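Side-chain contact in putative polysaccharide biosynthesis protein with aminopeptidase-like domain (Clostridium acetobutylicum, PDB 3K9T), which binds one zinc ion per subunit, probably acts in the biosynthesis of modified polysaccharides, and is not expected to have peptidase activity despite its aminopeptidase-like region: residues K7-S12 / T345-I350. Sequence-based numbering, arbitrary orientation.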
ATOM      1  N   LYS A   7       3.152 -38.657  -3.268  1.00 31.96           N
ATOM      2  CA  LYS A   7       3.595 -39.632  -4.258  1.00 32.74           C
ATOM      3  C   LYS A   7       3.020 -39.266  -5.614  1.00 31.79           C
ATOM      4  O   LYS A   7       3.678 -39.510  -6.624  1.00 27.62           O
ATOM      5  CB  LYS A   7       3.247 -41.092  -3.852  1.00 33.67           C
ATOM      6  CG  LYS A   7       1.748 -41.332  -3.581  1.00 41.09           C
ATOM      7  CD  LYS A   7       1.372 -42.740  -3.005  1.00 46.37           C
ATOM      8  CE  LYS A   7      -0.038 -42.741  -2.261  1.00 47.51           C
ATOM      9  NZ  LYS A   7       0.016 -42.500  -0.747  1.00 41.50           N
ATOM     10  N   TYR A   8       1.807 -38.694  -5.630  1.00 29.86           N
ATOM     11  CA  TYR A   8       1.197 -38.241  -6.873  1.00 31.76           C
ATOM     12  C   TYR A   8       1.964 -37.043  -7.452  1.00 33.25           C
ATOM     13  O   TYR A   8       2.196 -36.975  -8.665  1.00 31.53           O
ATOM     14  CB  TYR A   8      -0.281 -37.880  -6.680  1.00 33.56           C
ATOM     15  CG  TYR A   8      -1.149 -39.079  -6.345  1.00 37.32           C
ATOM     16  CD1 TYR A   8      -1.624 -39.931  -7.334  1.00 40.38           C
ATOM     17  CD2 TYR A   8      -1.492 -39.355  -5.046  1.00 36.62           C
ATOM     18  CE1 TYR A   8      -2.403 -41.038  -7.008  1.00 36.51           C
ATOM     19  CE2 TYR A   8      -2.257 -40.440  -4.717  1.00 36.71           C
ATOM     20  CZ  TYR A   8      -2.704 -41.287  -5.690  1.00 35.87           C
ATOM     21  OH  TYR A   8      -3.482 -42.357  -5.310  1.00 40.16           O
ATOM     22  N   ILE A   9       2.365 -36.102  -6.594  1.00 33.49           N
ATOM     23  CA  ILE A   9       3.145 -34.967  -7.049  1.00 32.86           C
ATOM     24  C   ILE A   9       4.479 -35.497  -7.569  1.00 33.92           C
ATOM     25  O   ILE A   9       4.926 -35.099  -8.650  1.00 34.71           O
ATOM     26  CB  ILE A   9       3.355 -33.911  -5.945  1.00 32.99           C
ATOM     27  CG1 ILE A   9       2.022 -33.245  -5.599  1.00 31.31           C
ATOM     28  CG2 ILE A   9       4.350 -32.886  -6.397  1.00 24.26           C
ATOM     29  CD1 ILE A   9       2.009 -32.439  -4.271  1.00 28.60           C
ATOM     30  N   GLN A  10       5.094 -36.431  -6.842  1.00 32.72           N
ATOM     31  CA  GLN A  10       6.396 -36.977  -7.263  1.00 32.91           C
ATOM     32  C   GLN A  10       6.345 -37.770  -8.560  1.00 32.83           C
ATOM     33  O   GLN A  10       7.363 -37.909  -9.224  1.00 34.01           O
ATOM     34  CB  GLN A  10       7.003 -37.839  -6.174  1.00 33.48           C
ATOM     35  CG  GLN A  10       7.546 -37.030  -4.974  1.00 41.71           C
ATOM     36  CD  GLN A  10       7.525 -37.826  -3.647  1.00 49.45           C
ATOM     37  OE1 GLN A  10       7.316 -39.050  -3.628  1.00 52.32           O
ATOM     38  NE2 GLN A  10       7.710 -37.116  -2.537  1.00 55.05           N
ATOM     39  N   ASN A  11       5.178 -38.288  -8.939  1.00 31.10           N
ATOM     40  CA  ASN A  11       5.074 -39.052 -10.184  1.00 32.32           C
ATOM     41  C   ASN A  11       4.418 -38.272 -11.325  1.00 30.87           C
ATOM     42  O   ASN A  11       3.922 -38.841 -12.318  1.00 30.59           O
ATOM     43  CB  ASN A  11       4.300 -40.350  -9.950  1.00 31.18           C
ATOM     44  CG  ASN A  11       4.554 -41.350 -11.036  1.00 32.24           C
ATOM     45  OD1 ASN A  11       5.685 -41.472 -11.519  1.00 45.78           O
ATOM     46  ND2 ASN A  11       3.513 -42.048 -11.460  1.00 27.69           N
ATOM     47  N   SER A  12       4.461 -36.960 -11.193  1.00 30.27           N
ATOM     48  CA  SER A  12       3.708 -36.086 -12.073  1.00 31.65           C
ATOM     49  C   SER A  12       4.188 -36.130 -13.521  1.00 31.62           C
ATOM     50  O   SER A  12       3.389 -35.933 -14.442  1.00 29.62           O
ATOM     51  CB  SER A  12       3.702 -34.663 -11.525  1.00 29.76           C
ATOM     52  OG  SER A  12       4.970 -34.101 -11.674  1.00 37.70           O
ATOM     53  N   THR A 345       0.859 -28.485  -9.661  1.00 23.22           N
ATOM     54  CA  THR A 345       0.515 -27.219  -9.000  1.00 13.19           C
ATOM     55  C   THR A 345      -0.895 -27.280  -8.380  1.00 15.19           C
ATOM     56  O   THR A 345      -1.131 -26.841  -7.243  1.00 25.15           O
ATOM     57  CB  THR A 345       0.686 -26.019  -9.925  1.00 30.78           C
ATOM     58  OG1 THR A 345       2.028 -25.998 -10.494  1.00 23.80           O
ATOM     59  CG2 THR A 345       0.402 -24.744  -9.150  1.00 12.41           C
ATOM     60  N   TYR A 346      -1.825 -27.833  -9.133  1.00 24.53           N
ATOM     61  CA  TYR A 346      -3.173 -28.022  -8.644  1.00 35.19           C
ATOM     62  C   TYR A 346      -3.137 -28.908  -7.410  1.00 19.20           C
ATOM     63  O   TYR A 346      -3.809 -28.612  -6.423  1.00 27.86           O
ATOM     64  CB  TYR A 346      -4.119 -28.600  -9.740  1.00 21.08           C
ATOM     65  CG  TYR A 346      -4.851 -27.548 -10.575  1.00 24.30           C
ATOM     66  CD1 TYR A 346      -4.210 -26.850 -11.590  1.00 22.51           C
ATOM     67  CD2 TYR A 346      -6.204 -27.285 -10.370  1.00 22.17           C
ATOM     68  CE1 TYR A 346      -4.903 -25.906 -12.357  1.00 23.63           C
ATOM     69  CE2 TYR A 346      -6.901 -26.348 -11.126  1.00 24.28           C
ATOM     70  CZ  TYR A 346      -6.252 -25.649 -12.106  1.00 24.62           C
ATOM     71  OH  TYR A 346      -6.943 -24.714 -12.865  1.00 15.44           O
ATOM     72  N   LEU A 347      -2.371 -29.998  -7.446  1.00 27.53           N
ATOM     73  CA  LEU A 347      -2.282 -30.873  -6.270  1.00 34.07           C
ATOM     74  C   LEU A 347      -1.688 -30.137  -5.049  1.00 24.88           C
ATOM     75  O   LEU A 347      -2.104 -30.363  -3.901  1.00 25.29           O
ATOM     76  CB  LEU A 347      -1.482 -32.147  -6.598  1.00 23.97           C
ATOM     77  CG  LEU A 347      -2.155 -33.185  -7.510  1.00 42.14           C
ATOM     78  CD1 LEU A 347      -1.344 -34.458  -7.546  1.00 17.89           C
ATOM     79  CD2 LEU A 347      -3.580 -33.492  -7.039  1.00 10.08           C
ATOM     80  N   GLU A 348      -0.713 -29.262  -5.298  1.00 33.11           N
ATOM     81  CA  GLU A 348      -0.064 -28.499  -4.215  1.00 26.26           C
ATOM     82  C   GLU A 348      -1.041 -27.491  -3.626  1.00 23.69           C
ATOM     83  O   GLU A 348      -1.056 -27.228  -2.408  1.00 19.95           O
ATOM     84  CB  GLU A 348       1.178 -27.764  -4.731  1.00 30.29           C
ATOM     85  CG  GLU A 348       2.083 -27.207  -3.611  1.00 27.03           C
ATOM     86  CD  GLU A 348       2.593 -28.285  -2.696  1.00 26.23           C
ATOM     87  OE1 GLU A 348       2.877 -29.393  -3.204  1.00 30.60           O
ATOM     88  OE2 GLU A 348       2.713 -28.039  -1.471  1.00 24.76           O
ATOM     89  N   VAL A 349      -1.836 -26.899  -4.513  1.00 23.28           N
ATOM     90  CA  VAL A 349      -2.903 -26.036  -4.081  1.00 20.04           C
ATOM     91  C   VAL A 349      -3.835 -26.809  -3.147  1.00 15.40           C
ATOM     92  O   VAL A 349      -4.140 -26.308  -2.060  1.00 24.49           O
ATOM     93  CB  VAL A 349      -3.639 -25.413  -5.258  1.00 29.21           C
ATOM     94  CG1 VAL A 349      -4.979 -24.810  -4.824  1.00 19.93           C
ATOM     95  CG2 VAL A 349      -2.742 -24.379  -5.894  1.00 21.36           C
ATOM     96  N   ILE A 350      -4.234 -28.023  -3.556  1.00 23.02           N
ATOM     97  CA  ILE A 350      -5.191 -28.845  -2.809  1.00 23.66           C
ATOM     98  C   ILE A 350      -4.579 -29.279  -1.496  1.00 29.31           C
ATOM     99  O   ILE A 350      -5.232 -29.193  -0.463  1.00 23.52           O
ATOM    100  CB  ILE A 350      -5.721 -30.055  -3.623  1.00 26.75           C
ATOM    101  CG1 ILE A 350      -6.668 -29.563  -4.737  1.00 20.31           C
ATOM    102  CG2 ILE A 350      -6.433 -31.034  -2.708  1.00 16.54           C
ATOM    103  CD1 ILE A 350      -7.093 -30.615  -5.827  1.00 16.64           C
TER
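L347 reaches from helix 336-355 toward Y8 and I9 on the short N-terminal helix 5-10. Its CD1 methyl rests against CB of Y8 at 3.7 Å and also comes within 4.1 Å of CG1 of I9, whereas its CB makes the closest approach to I9, 3.8 Å from the same CG1. L347 and I9 run past each other in opposite directions, flank against flank, with the methylene of one beside the base of the other. CG1 of I9 stands anti to the carbonyl carbon (chi1 -68°), and the extended second torsion (chi2 165°) carries CD1 beyond L347 to the next residue, E348. There the two side chains cross at about a right angle, and the methyl comes 3.3 Å from carboxylate oxygen OE1, a close van der Waals contact and not a hydrogen bond. The glutamate chain leaves anti to its own backbone N and bends at chi2 (60°), which swings the carboxylate toward helix 5-10. The polar end of E348 is held from outside the contact, OE2 forming a salt bridge with NE of R417 in the permutated winged helix-turn-helix region. Y8 contributes chiefly its CB here; the outer part of its side chain leads away from 345-350, and the side chain also touches Y343, K213 and L214. S12, which begins helix 12-26 after N11, gives a weak hydrogen bond from its hydroxyl to the backbone O of I9, while its side chain touches Y343 and K344 on the long helix. The arrangement is a small, mainly apolar helix-helix contact that joins the first helix of the chain to a long helix late in the aminopeptidase-like region, whose mixed sheet and covering helices are consistent with the zinc-exopeptidase α/β fold.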